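Local coordinates for DUF724 domain-containing protein 6-like (Raphanus sativus, PDB 5ZWX), which binds the H3K9me2 histone mark through its tandem Agenet domains and probably, like its Arabidopsis counterpart, links heterochromatin to DNA methylation, at residues R78-P82 against E144-W150. Residues are numbered along the deposited sequence; the frame is centred on the assembly and turned at random.
Sequences RPPAP and EWVNGAW
Pro82 and Trp150 illustrate how proline rings and indoles bind one another without a hydrogen bond. Pro82 CG sits almost squarely over the Trp150 five-membered ring, 3.5 Å from its centroid and 5° off the normal, a CH-pi contact. The far end of the indole pushes in among backbone groups, with Trp150 CZ2 3.3 Å from Pro79 O near the ring plane. Its edge also meets the Arg78 guanidinium face, CZ3 lying over the centre with the planes 79° apart; a salt bridge to Glu21 and a hydrogen bond to Arg143 O hold that guanidinium further. Over the opposite face of Trp150 comes the rim of Trp145, whose own ring takes Pro79 CD on one face, 3.5 Å from the centroid of its five-membered ring. With Trp145 CG anti to the backbone N (chi1 172°), beside the carbonyl carbon, the indole is laid back over Gly148 C and Ala149 N. That turn, type I' from Val146 to Ala149, makes a tight beta hairpin of strands 139-146 and 149-151, and the contact presses the hairpin against the chain leaving strand 77-78 in the SH3-like Agenet domain, so the C-terminal part of the cassette packs on the first domain. With an alanine at Trp145, the platform under Pro79 CD would probably be lost and a gap is likely to open between that proline, the Gly148 turn and the Trp150 face that Trp145 CE3 touches. Looser packing prevails beside Glu144, where water 1 accepts from Arg78 NH1 and Trp145 N and donates to Glu144 OE1. Arg78 NH1 and Glu144 OE1 themselves remain 4.5 Å apart, while Glu144 OE2 engages His142.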
ATOM      1  N   ARG A  78      -2.765   7.453   1.526  1.00 30.70           N
ATOM      2  CA  ARG A  78      -1.521   8.142   1.869  1.00 32.37           C
ATOM      3  C   ARG A  78      -0.723   8.370   0.601  1.00 28.98           C
ATOM      4  O   ARG A  78      -1.080   7.830  -0.440  1.00 34.21           O
ATOM      5  CB  ARG A  78      -0.727   7.362   2.903  1.00 26.84           C
ATOM      6  CG  ARG A  78      -0.135   6.025   2.324  1.00 24.90           C
ATOM      7  CD  ARG A  78       0.510   5.193   3.425  1.00 28.09           C
ATOM      8  NE  ARG A  78       1.452   4.216   2.823  1.00 25.91           N
ATOM      9  CZ  ARG A  78       2.345   3.512   3.524  1.00 29.34           C
ATOM     10  NH1 ARG A  78       2.408   3.644   4.847  1.00 31.62           N
ATOM     11  NH2 ARG A  78       3.176   2.684   2.903  1.00 27.92           N
ATOM     12  N   PRO A  79       0.326   9.225   0.645  1.00 30.97           N
ATOM     13  CA  PRO A  79       1.041   9.422  -0.603  1.00 29.94           C
ATOM     14  C   PRO A  79       1.856   8.162  -0.923  1.00 32.09           C
ATOM     15  O   PRO A  79       2.013   7.352  -0.016  1.00 33.56           O
ATOM     16  CB  PRO A  79       1.963  10.645  -0.312  1.00 35.45           C
ATOM     17  CG  PRO A  79       1.471  11.219   0.965  1.00 35.88           C
ATOM     18  CD  PRO A  79       0.877  10.061   1.727  1.00 32.39           C
ATOM     19  N   PRO A  80       2.359   8.031  -2.154  1.00 34.26           N
ATOM     20  CA  PRO A  80       3.337   6.979  -2.466  1.00 42.28           C
ATOM     21  C   PRO A  80       4.478   6.970  -1.461  1.00 41.47           C
ATOM     22  O   PRO A  80       4.968   8.013  -1.074  1.00 38.52           O
ATOM     23  CB  PRO A  80       3.859   7.377  -3.845  1.00 45.80           C
ATOM     24  CG  PRO A  80       2.797   8.228  -4.419  1.00 44.60           C
ATOM     25  CD  PRO A  80       2.222   8.976  -3.278  1.00 39.45           C
ATOM     26  N   ALA A  81       4.883   5.785  -1.035  1.00 41.80           N
ATOM     27  CA  ALA A  81       5.987   5.640  -0.114  1.00 42.67           C
ATOM     28  C   ALA A  81       7.225   6.354  -0.680  1.00 40.83           C
ATOM     29  O   ALA A  81       7.417   6.413  -1.897  1.00 43.25           O
ATOM     30  CB  ALA A  81       6.276   4.138   0.129  1.00 43.62           C
ATOM     31  N   PRO A  82       8.061   6.900   0.201  1.00 44.38           N
ATOM     32  CA  PRO A  82       9.245   7.641  -0.243  1.00 52.23           C
ATOM     33  C   PRO A  82      10.149   6.791  -1.133  1.00 59.59           C
ATOM     34  O   PRO A  82      10.250   5.577  -0.904  1.00 58.40           O
ATOM     35  CB  PRO A  82       9.932   8.002   1.075  1.00 51.21           C
ATOM     36  CG  PRO A  82       8.827   8.011   2.065  1.00 48.31           C
ATOM     37  CD  PRO A  82       7.942   6.884   1.668  1.00 46.41           C
ATOM     38  N   GLU A 144       5.397   4.733   7.827  1.00 29.91           N
ATOM     39  CA  GLU A 144       4.038   5.117   8.173  1.00 32.18           C
ATOM     40  C   GLU A 144       3.872   6.579   7.856  1.00 34.69           C
ATOM     41  O   GLU A 144       4.815   7.346   7.986  1.00 32.76           O
ATOM     42  CB  GLU A 144       3.717   4.852   9.648  1.00 42.26           C
ATOM     43  CG  GLU A 144       3.528   3.374  10.012  1.00 49.31           C
ATOM     44  CD  GLU A 144       2.193   2.768   9.552  1.00 47.27           C
ATOM     45  OE1 GLU A 144       1.248   3.490   9.173  1.00 51.04           O
ATOM     46  OE2 GLU A 144       2.075   1.544   9.602  1.00 45.34           O
ATOM     47  N   TRP A 145       2.701   6.935   7.362  1.00 34.56           N
ATOM     48  CA  TRP A 145       2.356   8.325   7.078  1.00 34.29           C
ATOM     49  C   TRP A 145       1.572   8.851   8.260  1.00 36.85           C
ATOM     50  O   TRP A 145       0.443   8.473   8.485  1.00 35.83           O
ATOM     51  CB  TRP A 145       1.575   8.402   5.773  1.00 32.71           C
ATOM     52  CG  TRP A 145       0.998   9.701   5.459  1.00 39.73           C
ATOM     53  CD1 TRP A 145      -0.312  10.069   5.573  1.00 40.87           C
ATOM     54  CD2 TRP A 145       1.699  10.837   4.946  1.00 38.51           C
ATOM     55  NE1 TRP A 145      -0.465  11.388   5.174  1.00 39.85           N
ATOM     56  CE2 TRP A 145       0.754  11.866   4.765  1.00 43.13           C
ATOM     57  CE3 TRP A 145       3.030  11.072   4.599  1.00 43.56           C
ATOM     58  CZ2 TRP A 145       1.110  13.128   4.277  1.00 47.92           C
ATOM     59  CZ3 TRP A 145       3.381  12.324   4.120  1.00 48.47           C
ATOM     60  CH2 TRP A 145       2.424  13.333   3.958  1.00 48.91           C
ATOM     61  N   VAL A 146       2.201   9.704   9.057  1.00 41.04           N
ATOM     62  CA  VAL A 146       1.632  10.099  10.324  1.00 39.62           C
ATOM     63  C   VAL A 146       1.851  11.603  10.492  1.00 43.98           C
ATOM     64  O   VAL A 146       2.952  12.117  10.262  1.00 45.04           O
ATOM     65  CB  VAL A 146       2.257   9.297  11.507  1.00 46.15           C
ATOM     66  CG1 VAL A 146       1.567   9.631  12.810  1.00 52.66           C
ATOM     67  CG2 VAL A 146       2.173   7.782  11.244  1.00 43.73           C
ATOM     68  N   ASN A 147       0.781  12.301  10.832  1.00 44.63           N
ATOM     69  CA  ASN A 147       0.871  13.750  11.026  1.00 49.98           C
ATOM     70  C   ASN A 147       1.452  14.480   9.827  1.00 50.61           C
ATOM     71  O   ASN A 147       2.254  15.385   9.985  1.00 52.36           O
ATOM     72  CB  ASN A 147       1.714  14.055  12.255  1.00 55.64           C
ATOM     73  CG  ASN A 147       0.875  14.347  13.462  1.00 64.69           C
ATOM     74  OD1 ASN A 147       0.668  15.510  13.822  1.00 70.51           O
ATOM     75  ND2 ASN A 147       0.369  13.294  14.094  1.00 64.06           N
ATOM     76  N   GLY A 148       1.073  14.062   8.630  1.00 47.56           N
ATOM     77  CA  GLY A 148       1.530  14.717   7.426  1.00 50.58           C
ATOM     78  C   GLY A 148       2.988  14.505   7.110  1.00 52.87           C
ATOM     79  O   GLY A 148       3.556  15.280   6.345  1.00 57.14           O
ATOM     80  N   ALA A 149       3.601  13.457   7.668  1.00 47.48           N
ATOM     81  CA  ALA A 149       5.020  13.200   7.388  1.00 46.61           C
ATOM     82  C   ALA A 149       5.325  11.729   7.564  1.00 44.19           C
ATOM     83  O   ALA A 149       4.560  11.033   8.204  1.00 36.33           O
ATOM     84  CB  ALA A 149       5.924  14.041   8.289  1.00 53.64           C
ATOM     85  N   TRP A 150       6.445  11.261   7.023  1.00 42.89           N
ATOM     86  CA  TRP A 150       6.765   9.828   7.079  1.00 46.00           C
ATOM     87  C   TRP A 150       7.548   9.474   8.348  1.00 49.95           C
ATOM     88  O   TRP A 150       8.333  10.290   8.867  1.00 47.40           O
ATOM     89  CB  TRP A 150       7.560   9.413   5.831  1.00 42.09           C
ATOM     90  CG  TRP A 150       6.761   9.474   4.568  1.00 39.68           C
ATOM     91  CD1 TRP A 150       6.754  10.471   3.645  1.00 44.77           C
ATOM     92  CD2 TRP A 150       5.821   8.492   4.104  1.00 38.54           C
ATOM     93  NE1 TRP A 150       5.883  10.172   2.621  1.00 40.07           N
ATOM     94  CE2 TRP A 150       5.295   8.958   2.880  1.00 39.70           C
ATOM     95  CE3 TRP A 150       5.384   7.261   4.601  1.00 35.14           C
ATOM     96  CZ2 TRP A 150       4.345   8.241   2.148  1.00 35.23           C
ATOM     97  CZ3 TRP A 150       4.440   6.538   3.867  1.00 34.95           C
ATOM     98  CH2 TRP A 150       3.937   7.028   2.659  1.00 32.99           C
TER
HETATM   99  O   HOH W   1       0.733   4.875   6.980  1.00 29.31           O